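Local coordinates for VirK protein (Legionella pneumophila, PDB 5XTA) that is of unknown function but belongs to the VirK family, adopts a novel fold and is probably exported by the type II secretion route, at residues A[80-94]-A[104-116]. The protein carries 3 engineered substitutions. Numbering follows the deposited sequence. Where two conformers were deposited one is given.
Sequences FNLDSEGDASIKTTV and GSYQMNCKLGDGF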
loop_
_atom_site.group_PDB
_atom_site.type_symbol
_atom_site.label_atom_id
_atom_site.label_comp_id
_atom_site.label_asym_id
_atom_site.label_seq_id
_atom_site.Cartn_x
_atom_site.Cartn_y
_atom_site.Cartn_z
ATOM N N PHE A 80 11.805 9.860 -6.621
ATOM C CA PHE A 80 11.890 11.126 -5.886
ATOM C C PHE A 80 13.276 11.180 -5.284
ATOM O O PHE A 80 13.729 10.195 -4.704
ATOM C CB PHE A 80 10.877 11.147 -4.742
ATOM C CG PHE A 80 9.452 11.069 -5.187
ATOM C CD1 PHE A 80 8.732 12.218 -5.430
ATOM C CD2 PHE A 80 8.822 9.843 -5.360
ATOM C CE1 PHE A 80 7.414 12.159 -5.843
ATOM C CE2 PHE A 80 7.501 9.783 -5.765
ATOM C CZ PHE A 80 6.799 10.948 -6.010
ATOM N N ASN A 81 13.953 12.303 -5.467
ATOM C CA ASN A 81 15.277 12.535 -4.934
ATOM C C ASN A 81 15.318 13.932 -4.307
ATOM O O ASN A 81 14.825 14.882 -4.904
ATOM C CB ASN A 81 16.268 12.429 -6.074
ATOM C CG ASN A 81 17.669 12.126 -5.602
ATOM O OD1 ASN A 81 18.270 12.887 -4.851
ATOM N ND2 ASN A 81 18.192 11.011 -6.040
ATOM N N LEU A 82 15.880 14.046 -3.122
ATOM C CA LEU A 82 16.004 15.316 -2.425
ATOM C C LEU A 82 17.390 15.366 -1.866
ATOM O O LEU A 82 17.796 14.452 -1.120
ATOM C CB LEU A 82 15.041 15.379 -1.266
ATOM C CG LEU A 82 15.241 16.515 -0.290
ATOM C CD1 LEU A 82 14.942 17.837 -0.990
ATOM C CD2 LEU A 82 14.359 16.317 0.937
ATOM N N ASP A 83 18.125 16.424 -2.179
ATOM C CA ASP A 83 19.471 16.515 -1.635
ATOM C C ASP A 83 19.525 17.413 -0.411
ATOM O O ASP A 83 18.560 18.118 -0.094
ATOM C CB ASP A 83 20.482 16.883 -2.729
ATOM C CG ASP A 83 20.375 18.334 -3.186
ATOM O OD1 ASP A 83 19.891 19.220 -2.439
ATOM O OD2 ASP A 83 20.820 18.591 -4.315
ATOM N N SER A 84 20.658 17.375 0.284
ATOM C CA SER A 84 20.815 18.162 1.515
ATOM C C SER A 84 20.761 19.689 1.305
ATOM O O SER A 84 20.565 20.433 2.259
ATOM C CB SER A 84 22.104 17.803 2.232
ATOM O OG SER A 84 23.201 18.141 1.432
ATOM N N GLU A 85 20.927 20.153 0.075
ATOM C CA GLU A 85 20.774 21.586 -0.223
ATOM C C GLU A 85 19.304 21.997 -0.454
ATOM O O GLU A 85 19.013 23.174 -0.640
ATOM C CB GLU A 85 21.644 21.968 -1.429
ATOM C CG GLU A 85 23.160 21.755 -1.222
ATOM C CD GLU A 85 23.938 21.631 -2.544
ATOM O OE1 GLU A 85 23.512 20.823 -3.420
ATOM O OE2 GLU A 85 24.968 22.356 -2.723
ATOM N N GLY A 86 18.381 21.046 -0.453
ATOM C CA GLY A 86 16.968 21.337 -0.685
ATOM C C GLY A 86 16.526 21.191 -2.126
ATOM O O GLY A 86 15.370 21.502 -2.442
ATOM N N ASP A 87 17.414 20.720 -3.010
ATOM C CA ASP A 87 17.082 20.575 -4.434
ATOM C C ASP A 87 16.412 19.206 -4.641
ATOM O O ASP A 87 16.967 18.174 -4.247
ATOM C CB ASP A 87 18.326 20.682 -5.315
ATOM C CG ASP A 87 19.158 21.937 -5.024
ATOM O OD1 ASP A 87 18.586 23.034 -5.014
ATOM O OD2 ASP A 87 20.376 21.823 -4.788
ATOM N N ALA A 88 15.200 19.222 -5.187
ATOM C CA ALA A 88 14.408 18.036 -5.355
ATOM C C ALA A 88 14.198 17.771 -6.840
ATOM O O ALA A 88 14.061 18.691 -7.630
ATOM C CB ALA A 88 13.061 18.184 -4.664
ATOM N N SER A 89 14.190 16.501 -7.212
ATOM C CA SER A 89 13.748 16.115 -8.541
ATOM C C SER A 89 12.797 14.930 -8.498
ATOM O O SER A 89 12.843 14.094 -7.569
ATOM C CB SER A 89 14.936 15.803 -9.431
ATOM O OG SER A 89 15.557 14.597 -9.058
ATOM N N ILE A 90 11.912 14.889 -9.493
ATOM C CA ILE A 90 11.014 13.762 -9.683
ATOM C C ILE A 90 11.187 13.350 -11.109
ATOM O O ILE A 90 10.971 14.136 -12.022
ATOM C CB ILE A 90 9.536 14.070 -9.436
ATOM C CG1 ILE A 90 9.335 14.722 -8.066
ATOM C CG2 ILE A 90 8.702 12.791 -9.574
ATOM C CD1 ILE A 90 9.506 16.219 -8.050
ATOM N N LYS A 91 11.599 12.114 -11.290
ATOM C CA LYS A 91 11.690 11.553 -12.589
ATOM C C LYS A 91 10.625 10.467 -12.765
ATOM O O LYS A 91 10.569 9.505 -12.016
ATOM C CB LYS A 91 13.088 11.036 -12.840
ATOM C CG LYS A 91 13.179 10.489 -14.260
ATOM C CD LYS A 91 14.568 10.433 -14.828
ATOM C CE LYS A 91 14.508 10.086 -16.314
ATOM N NZ LYS A 91 15.646 9.232 -16.722
ATOM N N THR A 92 9.742 10.673 -13.728
ATOM C CA THR A 92 8.662 9.740 -13.998
ATOM C C THR A 92 8.942 8.988 -15.282
ATOM O O THR A 92 9.210 9.600 -16.305
ATOM C CB THR A 92 7.330 10.478 -14.094
ATOM O OG1 THR A 92 7.115 11.143 -12.858
ATOM C CG2 THR A 92 6.141 9.468 -14.370
ATOM N N THR A 93 8.926 7.669 -15.207
ATOM C CA THR A 93 9.161 6.798 -16.331
ATOM C C THR A 93 7.870 6.047 -16.615
ATOM O O THR A 93 7.272 5.412 -15.713
ATOM C CB THR A 93 10.323 5.833 -16.020
ATOM O OG1 THR A 93 11.520 6.600 -15.817
ATOM C CG2 THR A 93 10.548 4.854 -17.154
ATOM N N VAL A 94 7.420 6.115 -17.861
ATOM C CA VAL A 94 6.142 5.525 -18.191
ATOM C C VAL A 94 6.393 4.171 -18.839
ATOM O O VAL A 94 7.149 4.082 -19.818
ATOM C CB VAL A 94 5.312 6.444 -19.086
ATOM C CG1 VAL A 94 3.962 5.845 -19.340
ATOM C CG2 VAL A 94 5.156 7.823 -18.462
ATOM N N GLY A 104 8.191 6.428 -22.354
ATOM C CA GLY A 104 8.628 7.797 -22.260
ATOM C C GLY A 104 9.033 8.106 -20.846
ATOM O O GLY A 104 8.863 7.293 -19.925
ATOM N N SER A 105 9.604 9.275 -20.679
ATOM C CA SER A 105 9.976 9.732 -19.352
ATOM C C SER A 105 9.975 11.213 -19.336
ATOM O O SER A 105 10.136 11.851 -20.386
ATOM C CB SER A 105 11.353 9.199 -18.934
ATOM O OG SER A 105 12.362 9.491 -19.885
ATOM N N TYR A 106 9.764 11.768 -18.158
ATOM C CA TYR A 106 9.869 13.196 -17.992
ATOM C C TYR A 106 10.301 13.505 -16.574
ATOM O O TYR A 106 10.195 12.663 -15.684
ATOM C CB TYR A 106 8.558 13.881 -18.371
ATOM C CG TYR A 106 7.350 13.350 -17.651
ATOM C CD1 TYR A 106 6.593 12.290 -18.171
ATOM C CD2 TYR A 106 6.953 13.907 -16.435
ATOM C CE1 TYR A 106 5.481 11.797 -17.484
ATOM C CE2 TYR A 106 5.847 13.425 -15.741
ATOM C CZ TYR A 106 5.108 12.372 -16.268
ATOM O OH TYR A 106 4.015 11.891 -15.567
ATOM N N GLN A 107 10.836 14.700 -16.389
ATOM C CA GLN A 107 11.408 15.091 -15.119
ATOM C C GLN A 107 11.021 16.483 -14.691
ATOM O O GLN A 107 10.910 17.395 -15.525
ATOM C CB GLN A 107 12.919 14.962 -15.182
ATOM C CG GLN A 107 13.611 15.514 -13.947
ATOM C CD GLN A 107 15.015 15.013 -13.758
ATOM O OE1 GLN A 107 15.320 13.844 -14.021
ATOM N NE2 GLN A 107 15.891 15.896 -13.283
HETATM N N MSE A 108 10.841 16.663 -13.387
HETATM C CA MSE A 108 10.673 18.003 -12.864
HETATM C C MSE A 108 11.639 18.233 -11.771
HETATM O O MSE A 108 12.118 17.298 -11.146
HETATM C CB MSE A 108 9.304 18.428 -12.417
HETATM C CG MSE A 108 8.586 17.465 -11.513
HETATM SE SE MSE A 108 6.767 17.456 -12.240
HETATM C CE MSE A 108 7.114 16.373 -13.875
ATOM N N ASN A 109 11.955 19.500 -11.573
ATOM C CA ASN A 109 12.877 19.919 -10.524
ATOM C C ASN A 109 12.236 20.987 -9.688
ATOM O O ASN A 109 11.554 21.844 -10.219
ATOM C CB ASN A 109 14.184 20.393 -11.141
ATOM C CG ASN A 109 14.840 19.297 -11.979
ATOM O OD1 ASN A 109 15.619 18.516 -11.471
ATOM N ND2 ASN A 109 14.486 19.222 -13.247
ATOM N N CYS A 110 12.410 20.880 -8.382
ATOM C CA CYS A 110 11.789 21.742 -7.389
ATOM C C CYS A 110 12.715 22.050 -6.257
ATOM O O CYS A 110 13.754 21.471 -6.145
ATOM C CB CYS A 110 10.525 21.155 -6.757
ATOM S SG CYS A 110 9.752 19.766 -7.526
ATOM N N LYS A 111 12.302 22.985 -5.432
ATOM C CA LYS A 111 12.994 23.283 -4.211
ATOM C C LYS A 111 12.134 22.850 -3.008
ATOM O O LYS A 111 10.917 23.048 -2.989
ATOM C CB LYS A 111 13.314 24.791 -4.189
ATOM C CG LYS A 111 14.271 25.218 -3.076
ATOM C CD LYS A 111 15.662 25.677 -3.552
ATOM C CE LYS A 111 16.755 25.435 -2.496
ATOM N NZ LYS A 111 17.806 24.476 -2.954
ATOM N N LEU A 112 12.790 22.283 -2.002
ATOM C CA LEU A 112 12.157 21.907 -0.767
ATOM C C LEU A 112 11.542 23.145 -0.106
ATOM O O LEU A 112 12.200 24.185 0.002
ATOM C CB LEU A 112 13.192 21.311 0.186
ATOM C CG LEU A 112 12.720 20.963 1.589
ATOM C CD1 LEU A 112 11.561 19.953 1.600
ATOM C CD2 LEU A 112 13.867 20.440 2.422
ATOM N N GLY A 113 10.289 23.042 0.327
ATOM C CA GLY A 113 9.630 24.152 0.974
ATOM C C GLY A 113 8.894 25.046 0.001
ATOM O O GLY A 113 8.009 25.776 0.406
ATOM N N ASP A 114 9.273 25.005 -1.270
ATOM C CA ASP A 114 8.626 25.775 -2.308
ATOM C C ASP A 114 7.611 25.010 -3.192
ATOM O O ASP A 114 6.403 25.049 -2.881
ATOM C CB ASP A 114 9.699 26.457 -3.192
ATOM C CG ASP A 114 9.115 27.481 -4.165
ATOM O OD1 ASP A 114 7.957 27.951 -3.973
ATOM O OD2 ASP A 114 9.844 27.833 -5.124
ATOM N N GLY A 115 8.069 24.308 -4.239
ATOM C CA GLY A 115 7.257 23.346 -4.982
ATOM C C GLY A 115 7.216 21.918 -4.405
ATOM O O GLY A 115 6.312 21.151 -4.713
ATOM N N PHE A 116 8.197 21.546 -3.590
ATOM C CA PHE A 116 8.298 20.188 -3.025
ATOM C C PHE A 116 8.191 20.232 -1.494
ATOM O O PHE A 116 9.059 20.773 -0.801
ATOM C CB PHE A 116 9.646 19.638 -3.448
ATOM C CG PHE A 116 9.846 18.202 -3.164
ATOM C CD1 PHE A 116 9.466 17.227 -4.077
ATOM C CD2 PHE A 116 10.495 17.819 -2.024
ATOM C CE1 PHE A 116 9.688 15.892 -3.797
ATOM C CE2 PHE A 116 10.700 16.498 -1.738
ATOM C CZ PHE A 116 10.300 15.538 -2.622
#
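Ala88 sets its methyl against one face of the Phe116 ring, with CB of Ala88 3.7 Å from the ring centroid; a residue this small lets the aromatic lie almost directly on the strand. Phe80 meets the same ring at its edge, CD1 of Phe80 to CE1 of Phe116 4.1 Å, and Phe22 of strand 21-25 joins both aromatics. Ile90 carries the apolar surface onward. With CG1 turned anti to the carbonyl carbon (chi1 -52°), its CD1 reaches SG of Cys110 at 3.6 Å and also touches CG of selenomethionine Met108. The Cys110 sulfur forms a disulfide with Cys29, far off in sequence but just before strand 30-31, the neighbour of strand 102-111 in the sheet. Farther along this face the Tyr106 side chain runs alongside Thr92, pointing the same way, and Thr92 CB sits over the ring 3.9 Å from its centroid, while Thr92 OG1 is hydrogen-bonded to Ser78 OG. Tyr106 CG stands between the backbone N and carbonyl carbon (chi1 54°), a rotamer that brings the ring alongside Thr92.

Strands 87-96 and 102-111 form an antiparallel beta hairpin within a six-stranded sheet; hydrogen-bonded pairs run from Ala88 with Cys110 to Val94 with Gly104. Phe80 and Ile90 pack on Ile24 of strand 21-25, and Phe116, which opens strand 116-119 of the second, three-stranded sheet, touches it too. The other face is polar: the long Lys91 chain lays CD 3.6 Å from OE1 of Gln107, and Gln107 NE2 donates to Asn109 OD1.

At the end of the pairing Leu112 N donates a hydrogen bond to Gly86 O, where the type I turn from Asp83 to Gly86 closes; Gly86 takes positive phi (94°), which glycine tolerates readily. Beside it Lys111, whose long chain bends toward the turn, gives NZ to Asp87 OD1 in a 2.6 Å salt bridge and to Glu85 O at 2.9 Å.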